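Local structure of VP2 (Human bocavirus 3, 5US7) at residues A[238-243]-A[443-448]; A[454-457]-A[461-464]. The protein probably self-assembles, as 60 copies of the VP proteins, into the T=1 icosahedral capsid that encloses the bocavirus genome. All coordinates share one frame; numbering follows the deposited sequence.

Contact 1: A[238-243]-A[443-448]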
loop_
_atom_site.group_PDB
_atom_site.type_symbol
_atom_site.label_atom_id
_atom_site.label_comp_id
_atom_site.label_asym_id
_atom_site.label_seq_id
_atom_site.Cartn_x
_atom_site.Cartn_y
_atom_site.Cartn_z
ATOM N N PHE A 238 -20.951 79.566 -32.353
ATOM C CA PHE A 238 -20.825 79.053 -33.703
ATOM C C PHE A 238 -19.360 78.804 -33.999
ATOM O O PHE A 238 -18.487 79.523 -33.515
ATOM C CB PHE A 238 -21.398 80.030 -34.717
ATOM C CG PHE A 238 -22.818 80.398 -34.453
ATOM C CD1 PHE A 238 -23.848 79.593 -34.878
ATOM C CD2 PHE A 238 -23.122 81.546 -33.761
ATOM C CE1 PHE A 238 -25.148 79.934 -34.625
ATOM C CE2 PHE A 238 -24.419 81.886 -33.511
ATOM C CZ PHE A 238 -25.432 81.081 -33.944
ATOM N N ASN A 239 -19.095 77.781 -34.795
ATOM C CA ASN A 239 -17.745 77.449 -35.208
ATOM C C ASN A 239 -17.643 77.507 -36.720
ATOM O O ASN A 239 -18.600 77.211 -37.433
ATOM C CB ASN A 239 -17.342 76.071 -34.722
ATOM C CG ASN A 239 -17.085 76.039 -33.246
ATOM O OD1 ASN A 239 -16.026 76.450 -32.787
ATOM N ND2 ASN A 239 -18.056 75.556 -32.484
ATOM N N PHE A 240 -16.472 77.896 -37.202
ATOM C CA PHE A 240 -16.229 77.971 -38.628
ATOM C C PHE A 240 -14.822 77.487 -38.912
ATOM O O PHE A 240 -13.907 77.687 -38.114
ATOM C CB PHE A 240 -16.391 79.387 -39.159
ATOM C CG PHE A 240 -17.721 79.987 -38.867
ATOM C CD1 PHE A 240 -18.827 79.647 -39.612
ATOM C CD2 PHE A 240 -17.863 80.914 -37.860
ATOM C CE1 PHE A 240 -20.044 80.205 -39.345
ATOM C CE2 PHE A 240 -19.077 81.475 -37.596
ATOM C CZ PHE A 240 -20.168 81.121 -38.339
ATOM N N ASN A 241 -14.661 76.844 -40.057
ATOM C CA ASN A 241 -13.359 76.413 -40.526
ATOM C C ASN A 241 -13.097 77.017 -41.893
ATOM O O ASN A 241 -14.025 77.323 -42.643
ATOM C CB ASN A 241 -13.274 74.900 -40.584
ATOM C CG ASN A 241 -13.297 74.276 -39.216
ATOM O OD1 ASN A 241 -12.955 74.920 -38.229
ATOM N ND2 ASN A 241 -13.707 73.020 -39.143
ATOM N N PHE A 242 -11.823 77.196 -42.205
ATOM C CA PHE A 242 -11.401 77.847 -43.432
ATOM C C PHE A 242 -10.635 76.864 -44.297
ATOM O O PHE A 242 -9.717 76.194 -43.817
ATOM C CB PHE A 242 -10.517 79.046 -43.131
ATOM C CG PHE A 242 -11.210 80.156 -42.417
ATOM C CD1 PHE A 242 -11.786 81.186 -43.114
ATOM C CD2 PHE A 242 -11.292 80.161 -41.045
ATOM C CE1 PHE A 242 -12.408 82.207 -42.455
ATOM C CE2 PHE A 242 -11.921 81.176 -40.385
ATOM C CZ PHE A 242 -12.477 82.199 -41.087
ATOM N N ASP A 243 -11.023 76.772 -45.566
ATOM C CA ASP A 243 -10.138 76.201 -46.574
ATOM C C ASP A 243 -9.131 77.250 -47.016
ATOM O O ASP A 243 -7.922 77.106 -46.805
ATOM C CB ASP A 243 -10.958 75.694 -47.761
ATOM C CG ASP A 243 -10.109 75.009 -48.816
ATOM O OD1 ASP A 243 -8.888 74.852 -48.611
ATOM O OD2 ASP A 243 -10.673 74.625 -49.862
ATOM N N GLY A 443 -20.135 81.455 -42.461
ATOM C CA GLY A 443 -21.541 81.721 -42.698
ATOM C C GLY A 443 -21.987 82.971 -41.966
ATOM O O GLY A 443 -21.602 83.217 -40.822
ATOM N N THR A 444 -22.796 83.774 -42.641
ATOM C CA THR A 444 -23.315 84.981 -42.025
ATOM C C THR A 444 -24.253 84.614 -40.888
ATOM O O THR A 444 -25.123 83.756 -41.044
ATOM C CB THR A 444 -24.048 85.827 -43.054
ATOM O OG1 THR A 444 -23.161 86.132 -44.133
ATOM C CG2 THR A 444 -24.506 87.115 -42.428
ATOM N N ILE A 445 -24.069 85.254 -39.743
ATOM C CA ILE A 445 -24.943 85.054 -38.597
ATOM C C ILE A 445 -26.008 86.136 -38.629
ATOM O O ILE A 445 -25.693 87.328 -38.649
ATOM C CB ILE A 445 -24.156 85.091 -37.284
ATOM C CG1 ILE A 445 -23.165 83.942 -37.242
ATOM C CG2 ILE A 445 -25.089 84.972 -36.118
ATOM C CD1 ILE A 445 -22.191 84.044 -36.119
ATOM N N PHE A 446 -27.266 85.722 -38.650
ATOM C CA PHE A 446 -28.392 86.632 -38.732
ATOM C C PHE A 446 -29.081 86.721 -37.386
ATOM O O PHE A 446 -29.107 85.759 -36.619
ATOM C CB PHE A 446 -29.389 86.178 -39.787
ATOM C CG PHE A 446 -28.840 86.184 -41.160
ATOM C CD1 PHE A 446 -28.847 87.332 -41.908
ATOM C CD2 PHE A 446 -28.300 85.047 -41.698
ATOM C CE1 PHE A 446 -28.337 87.340 -43.163
ATOM C CE2 PHE A 446 -27.791 85.054 -42.955
ATOM C CZ PHE A 446 -27.808 86.201 -43.688
ATOM N N ILE A 447 -29.635 87.889 -37.104
ATOM C CA ILE A 447 -30.278 88.131 -35.826
ATOM C C ILE A 447 -31.403 89.125 -36.038
ATOM O O ILE A 447 -31.286 90.047 -36.845
ATOM C CB ILE A 447 -29.249 88.625 -34.792
ATOM C CG1 ILE A 447 -29.892 88.819 -33.433
ATOM C CG2 ILE A 447 -28.590 89.894 -35.252
ATOM C CD1 ILE A 447 -28.894 89.028 -32.349
ATOM N N LYS A 448 -32.508 88.924 -35.331
ATOM C CA LYS A 448 -33.561 89.919 -35.322
ATOM C C LYS A 448 -34.318 89.818 -34.014
ATOM O O LYS A 448 -34.211 88.835 -33.284
ATOM C CB LYS A 448 -34.550 89.753 -36.464
ATOM C CG LYS A 448 -35.478 88.604 -36.278
ATOM C CD LYS A 448 -36.514 88.618 -37.347
ATOM C CE LYS A 448 -37.485 87.500 -37.157
ATOM N NZ LYS A 448 -38.521 87.532 -38.212
#
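Phe238 and Phe240 reach from strand 236-248 across the interior of the parvovirus jelly-roll to meet Ile445, the first residue of strand 445-449, and Gly443 in the loop just before it. The strands belong to the two facing sheets of the barrel, the first in the layer that includes strand 119-138, the second in the layer of strands 96-98 and 156-160. With the CA atoms of Phe238 and Ile445 8.8 Å apart, side chains must fill the gap, and long apolar ones suit it. On the alternating strand both rings face inward while Asn239 between them faces the exposed side. Each phenylalanine has CG opposite its own carbonyl carbon (chi1 -56° in both), which turns the two rings the same way toward the second sheet. Ile445 answers with an extended CG1-CD1 arm, chi2 170°, whose CD1 lies 3.6 Å from CD2 of Phe238; its CG1 sits over one face of that ring, displaced toward the rim. The CD1 methyl also meets Phe240, at the ring edge and near its plane, 4.2 Å from CZ, so one branch serves both aromatics. Val129 and Phe98 also border Ile445, while Cys160 touches both rings. At Gly443, which has no side chain, the Phe240 ring packs on the backbone itself: CE1 lies 3.4 Å from Gly443 N, and CZ lies 3.6 Å from Gly443 O.

Contact 2: A[454-457]-A[461-464]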
loop_
_atom_site.group_PDB
_atom_site.type_symbol
_atom_site.label_atom_id
_atom_site.label_comp_id
_atom_site.label_asym_id
_atom_site.label_seq_id
_atom_site.Cartn_x
_atom_site.Cartn_y
_atom_site.Cartn_z
ATOM N N VAL A 454 -49.265 93.285 -30.319
ATOM C CA VAL A 454 -50.153 93.795 -29.284
ATOM C C VAL A 454 -51.563 93.644 -29.833
ATOM O O VAL A 454 -51.756 93.687 -31.054
ATOM C CB VAL A 454 -49.838 95.252 -28.903
ATOM C CG1 VAL A 454 -48.408 95.392 -28.438
ATOM C CG2 VAL A 454 -50.149 96.197 -30.030
ATOM N N PRO A 455 -52.563 93.441 -28.990
ATOM C CA PRO A 455 -53.920 93.269 -29.499
ATOM C C PRO A 455 -54.480 94.567 -30.052
ATOM O O PRO A 455 -54.020 95.667 -29.742
ATOM C CB PRO A 455 -54.696 92.808 -28.267
ATOM C CG PRO A 455 -53.946 93.373 -27.139
ATOM C CD PRO A 455 -52.510 93.319 -27.530
ATOM N N SER A 456 -55.488 94.414 -30.902
ATOM C CA SER A 456 -56.225 95.540 -31.450
ATOM C C SER A 456 -57.598 95.043 -31.864
ATOM O O SER A 456 -57.803 93.848 -32.083
ATOM C CB SER A 456 -55.494 96.173 -32.635
ATOM O OG SER A 456 -55.376 95.249 -33.699
ATOM N N ASN A 457 -58.539 95.979 -31.970
ATOM C CA ASN A 457 -59.908 95.604 -32.302
ATOM C C ASN A 457 -60.005 95.057 -33.720
ATOM O O ASN A 457 -60.734 94.092 -33.971
ATOM C CB ASN A 457 -60.831 96.804 -32.121
ATOM C CG ASN A 457 -60.453 97.967 -33.012
ATOM O OD1 ASN A 457 -59.354 98.007 -33.565
ATOM N ND2 ASN A 457 -61.363 98.922 -33.160
ATOM N N ASP A 461 -51.263 95.275 -37.430
ATOM C CA ASP A 461 -49.903 94.816 -37.165
ATOM C C ASP A 461 -49.454 95.179 -35.756
ATOM O O ASP A 461 -49.381 94.299 -34.892
ATOM C CB ASP A 461 -48.938 95.401 -38.195
ATOM C CG ASP A 461 -47.542 94.814 -38.092
ATOM O OD1 ASP A 461 -47.336 93.897 -37.270
ATOM O OD2 ASP A 461 -46.651 95.260 -38.843
ATOM N N SER A 462 -49.179 96.460 -35.513
ATOM C CA SER A 462 -48.943 96.976 -34.169
ATOM C C SER A 462 -48.073 96.052 -33.327
ATOM O O SER A 462 -48.574 95.365 -32.437
ATOM C CB SER A 462 -50.273 97.220 -33.463
ATOM O OG SER A 462 -50.973 96.005 -33.280
ATOM N N TYR A 463 -46.795 95.963 -33.650
ATOM C CA TYR A 463 -45.852 95.240 -32.819
ATOM C C TYR A 463 -45.468 96.064 -31.596
ATOM O O TYR A 463 -45.689 97.274 -31.531
ATOM C CB TYR A 463 -44.615 94.869 -33.627
ATOM C CG TYR A 463 -43.919 96.060 -34.223
ATOM C CD1 TYR A 463 -42.909 96.708 -33.542
ATOM C CD2 TYR A 463 -44.291 96.546 -35.459
ATOM C CE1 TYR A 463 -42.282 97.797 -34.079
ATOM C CE2 TYR A 463 -43.672 97.634 -36.003
ATOM C CZ TYR A 463 -42.666 98.257 -35.312
ATOM O OH TYR A 463 -42.041 99.350 -35.859
ATOM N N LEU A 464 -44.907 95.381 -30.608
ATOM C CA LEU A 464 -44.321 96.035 -29.449
ATOM C C LEU A 464 -42.884 96.433 -29.756
ATOM O O LEU A 464 -42.131 95.665 -30.355
ATOM C CB LEU A 464 -44.357 95.102 -28.244
ATOM C CG LEU A 464 -43.847 95.683 -26.937
ATOM C CD1 LEU A 464 -44.765 96.803 -26.527
ATOM C CD2 LEU A 464 -43.803 94.615 -25.877
#
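Val454 overlaps Ser462 with one of its two methyls: CG2 lies against the serine side chain, 3.6 Å from Ser462 CB and 3.4 Å from Ser462 OG. The other methyl, CG1, points on toward Leu464, whose CB is 4.1 Å from Val454 CG1, the two side chains crossing at about a right angle. A beta-branched residue suits this place because chi1 of -58° sends its two branches to different neighbours at once. Beside the methyls the backbone adds a single link, a weak hydrogen bond from Val454 N to Ser462 O, 3.0 Å long but bent to 131° at the hydrogen. Both segments belong to the loop between strands 445-449 and 466-482, the HI loop in jelly-roll nomenclature, which in parvoviruses extends over an adjacent subunit near the fivefold axis. Consistent with that, Val454 packs on Tyr148, and Leu464 on Lys137, of a neighbouring subunit. The two serines suit the bend because their short hydroxyls can bond to nearby backbone: Ser456 OG takes a hydrogen bond from Ala460 N, while Ser462 OG bonds to Ala460 O. Tyr463 turns its CB away from 454-457, its ring packing edge-to-face with His71 and its hydroxyl bonding to Asn70 OD1. Across the bend, Ser456 OG and Ser462 OG remain 4.5 Å apart.

How the contacts relate
Following the chain from the N terminus, several strands of the barrel, 54-65 and 119-138 among them, precede strand 236-248, after which it travels through some 200 residues, mostly without regular structure, before strand 445-449 begins; contact 1 closes this long excursion, the GH loop of the jelly-roll, and joins the two sheets of the barrel. Contact 2 follows in series a few residues later and closes a short bend within the loop to strand 466-482, which returns the chain to the sheet containing strand 236-248. The contacts neither nest nor cross. Their centres lie 34 Å apart: contact 1 is internal to one subunit, whereas contact 2 lies far out, where its loop meets a neighbouring subunit.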